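Local coordinates for stage II sporulation E family protein (Thermanaerovibrio acidaminovorans, PDB 3RNR) that is of unknown function but is probably a metal-dependent protein phosphatase that removes phosphate from serine or threonine, at residues D93-L98 and L161-G166. Residues are numbered along the deposited sequence; the frame is centred on the assembly and turned at random.
Sequences DCRVYL and LVVSDG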
ATOM      1  N   ASP B  93       4.436 -18.347   7.649  1.00 24.88           N
ATOM      2  CA  ASP B  93       5.387 -17.924   8.677  1.00 28.25           C
ATOM      3  C   ASP B  93       5.511 -16.410   8.878  1.00 25.93           C
ATOM      4  O   ASP B  93       6.407 -15.968   9.590  1.00 26.57           O
ATOM      5  CB  ASP B  93       6.760 -18.555   8.443  1.00 29.02           C
ATOM      6  CG  ASP B  93       7.372 -18.106   7.147  1.00 36.80           C
ATOM      7  OD1 ASP B  93       6.614 -17.575   6.318  1.00 35.40           O
ATOM      8  OD2 ASP B  93       8.593 -18.266   6.955  1.00 47.82           O
ATOM      9  N   CYS B  94       4.708 -15.610   8.182  1.00 24.60           N
ATOM     10  CA  CYS B  94       4.663 -14.179   8.495  1.00 26.39           C
ATOM     11  C   CYS B  94       4.009 -13.992   9.858  1.00 33.83           C
ATOM     12  O   CYS B  94       3.240 -14.843  10.292  1.00 30.29           O
ATOM     13  CB  CYS B  94       3.899 -13.405   7.437  1.00 23.01           C
ATOM     14  SG  CYS B  94       4.722 -13.359   5.849  1.00 26.15           S
ATOM     15  N   ARG B  95       4.315 -12.895  10.547  1.00 24.76           N
ATOM     16  CA  ARG B  95       3.870 -12.760  11.934  1.00 24.41           C
ATOM     17  C   ARG B  95       3.145 -11.449  12.194  1.00 27.27           C
ATOM     18  O   ARG B  95       3.418 -10.437  11.551  1.00 24.82           O
ATOM     19  CB  ARG B  95       5.055 -12.917  12.899  1.00 26.16           C
ATOM     20  CG  ARG B  95       5.764 -14.269  12.765  1.00 27.31           C
ATOM     21  CD  ARG B  95       6.859 -14.481  13.801  1.00 29.24           C
ATOM     22  NE  ARG B  95       7.955 -13.504  13.762  1.00 30.87           N
ATOM     23  CZ  ARG B  95       8.918 -13.475  12.847  1.00 33.42           C
ATOM     24  NH1 ARG B  95       8.915 -14.329  11.829  1.00 34.61           N
ATOM     25  NH2 ARG B  95       9.878 -12.568  12.933  1.00 30.10           N
ATOM     26  N   VAL B  96       2.218 -11.483  13.148  1.00 24.96           N
ATOM     27  CA  VAL B  96       1.481 -10.294  13.566  1.00 21.94           C
ATOM     28  C   VAL B  96       1.766  -9.970  15.034  1.00 24.73           C
ATOM     29  O   VAL B  96       1.624 -10.836  15.896  1.00 25.71           O
ATOM     30  CB  VAL B  96      -0.035 -10.488  13.405  1.00 23.36           C
ATOM     31  CG1 VAL B  96      -0.775  -9.162  13.707  1.00 24.09           C
ATOM     32  CG2 VAL B  96      -0.363 -11.000  11.989  1.00 18.61           C
ATOM     33  N   TYR B  97       2.153  -8.724  15.307  1.00 24.87           N
ATOM     34  CA  TYR B  97       2.419  -8.241  16.665  1.00 24.64           C
ATOM     35  C   TYR B  97       1.534  -7.054  17.032  1.00 28.42           C
ATOM     36  O   TYR B  97       1.332  -6.149  16.225  1.00 25.60           O
ATOM     37  CB  TYR B  97       3.881  -7.793  16.797  1.00 24.84           C
ATOM     38  CG  TYR B  97       4.852  -8.937  16.650  1.00 25.18           C
ATOM     39  CD1 TYR B  97       5.303  -9.637  17.768  1.00 24.55           C
ATOM     40  CD2 TYR B  97       5.291  -9.339  15.399  1.00 26.50           C
ATOM     41  CE1 TYR B  97       6.188 -10.714  17.639  1.00 26.78           C
ATOM     42  CE2 TYR B  97       6.170 -10.410  15.257  1.00 29.13           C
ATOM     43  CZ  TYR B  97       6.609 -11.095  16.380  1.00 27.48           C
ATOM     44  OH  TYR B  97       7.480 -12.152  16.230  1.00 28.70           O
ATOM     45  N   LEU B  98       1.037  -7.050  18.267  1.00 28.29           N
ATOM     46  CA  LEU B  98       0.376  -5.885  18.827  1.00 32.46           C
ATOM     47  C   LEU B  98       1.423  -4.916  19.373  1.00 34.04           C
ATOM     48  O   LEU B  98       2.321  -5.330  20.108  1.00 32.08           O
ATOM     49  CB  LEU B  98      -0.532  -6.325  19.980  1.00 26.63           C
ATOM     50  CG  LEU B  98      -1.265  -5.206  20.716  1.00 31.67           C
ATOM     51  CD1 LEU B  98      -2.303  -4.580  19.790  1.00 27.63           C
ATOM     52  CD2 LEU B  98      -1.931  -5.758  21.993  1.00 33.70           C
ATOM     53  N   LEU B 161       1.964  -4.439  13.976  1.00 24.67           N
ATOM     54  CA  LEU B 161       3.108  -4.630  13.095  1.00 24.65           C
ATOM     55  C   LEU B 161       3.025  -6.013  12.464  1.00 24.33           C
ATOM     56  O   LEU B 161       2.804  -7.002  13.167  1.00 22.78           O
ATOM     57  CB  LEU B 161       4.411  -4.481  13.884  1.00 24.72           C
ATOM     58  CG  LEU B 161       5.710  -4.837  13.149  1.00 33.85           C
ATOM     59  CD1 LEU B 161       6.147  -3.665  12.331  1.00 34.85           C
ATOM     60  CD2 LEU B 161       6.796  -5.223  14.133  1.00 38.51           C
ATOM     61  N   VAL B 162       3.161  -6.074  11.142  1.00 22.90           N
ATOM     62  CA  VAL B 162       3.265  -7.344  10.443  1.00 23.79           C
ATOM     63  C   VAL B 162       4.683  -7.516   9.866  1.00 26.69           C
ATOM     64  O   VAL B 162       5.308  -6.549   9.416  1.00 23.63           O
ATOM     65  CB  VAL B 162       2.166  -7.525   9.368  1.00 24.20           C
ATOM     66  CG1 VAL B 162       0.765  -7.588  10.024  1.00 21.56           C
ATOM     67  CG2 VAL B 162       2.212  -6.398   8.335  1.00 24.06           C
ATOM     68  N   VAL B 163       5.170  -8.753   9.877  1.00 23.37           N
ATOM     69  CA  VAL B 163       6.578  -9.050   9.611  1.00 26.73           C
ATOM     70  C   VAL B 163       6.719 -10.254   8.695  1.00 32.96           C
ATOM     71  O   VAL B 163       6.084 -11.276   8.949  1.00 24.28           O
ATOM     72  CB  VAL B 163       7.282  -9.476  10.908  1.00 30.22           C
ATOM     73  CG1 VAL B 163       8.781  -9.596  10.680  1.00 35.00           C
ATOM     74  CG2 VAL B 163       6.985  -8.511  12.015  1.00 36.21           C
ATOM     75  N   SER B 164       7.520 -10.127   7.634  1.00 25.36           N
ATOM     76  CA  SER B 164       7.958 -11.281   6.840  1.00 26.10           C
ATOM     77  C   SER B 164       9.474 -11.328   6.842  1.00 30.31           C
ATOM     78  O   SER B 164      10.139 -10.413   6.355  1.00 30.31           O
ATOM     79  CB  SER B 164       7.464 -11.134   5.403  1.00 29.27           C
ATOM     80  OG  SER B 164       8.008 -12.138   4.569  1.00 31.59           O
ATOM     81  N   ASP B 165      10.009 -12.283   7.579  1.00 30.59           N
ATOM     82  CA  ASP B 165      11.428 -12.634   7.608  1.00 29.80           C
ATOM     83  C   ASP B 165      11.992 -13.958   7.083  1.00 34.37           C
ATOM     84  O   ASP B 165      13.086 -14.321   7.510  1.00 31.46           O
ATOM     85  CB  ASP B 165      12.128 -12.118   8.870  1.00 34.38           C
ATOM     86  CG  ASP B 165      11.674 -12.815  10.090  1.00 35.20           C
ATOM     87  OD1 ASP B 165      10.875 -13.765   9.943  1.00 34.39           O
ATOM     88  OD2 ASP B 165      12.134 -12.427  11.180  1.00 35.85           O
ATOM     89  N   GLY B 166      11.184 -14.789   6.425  1.00 34.14           N
ATOM     90  CA  GLY B 166      11.600 -16.157   6.118  1.00 31.34           C
ATOM     91  C   GLY B 166      12.915 -16.261   5.359  1.00 35.03           C
ATOM     92  O   GLY B 166      13.259 -15.391   4.571  1.00 41.60           O
TER
HETATM   93  O   HOH W   1       8.364 -14.679   8.022  1.00 34.05           O
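Four backbone hydrogen bonds zip strand 95-98 to strand 161-164 in antiparallel register. Arg95 faces Val163 and Tyr97 faces Leu161 as hydrogen-bonded pairs, with Val96 and Val162 the non-hydrogen-bonded pair between them. The shortest, Tyr97 N to Leu161 O at 2.8 Å, comes in nearly along the C=O axis.

From within its strand Arg95 reaches out to Asp165, just past the end of strand 161-164, in a salt bridge. The Arg95 chain, bent at chi3 (-61°), presents its guanidinium end-on, NH1 reaching Asp165 OD1 at 2.8 Å and NH2 reaching OD2 at 2.9 Å. Both oxygens lie in the guanidinium plane, but the carboxylate is turned 39° against it, so the nitrogens approach both oxygens from above the carboxylate plane. NE donates to Tyr97 OH at 2.9 Å, also in plane, which fixes the rotation of the group; Pro199 O takes a further bond from NH2, and Asp165 OD2 accepts one from Gln201 N.

These are two adjacent inner strands of one of the two sheets of the PP2C alpha-beta-beta-alpha sandwich. Val96 CG2 and Val162 CG1 lie side by side, 4.1 Å apart, and face Ala75 of the other sheet. On the opposite face the Val163 and Tyr97 side chains cross obliquely, CG2 of Val163 3.8 Å from CE2 of Tyr97.

Just ahead of strand 95-98, Cys94 SG packs on CB of Ser164, the last residue of its strand, at 3.6 Å, while Ser164 OG bonds to Asp17. A water joins Asp93 O, to which it donates, with Asp165 N.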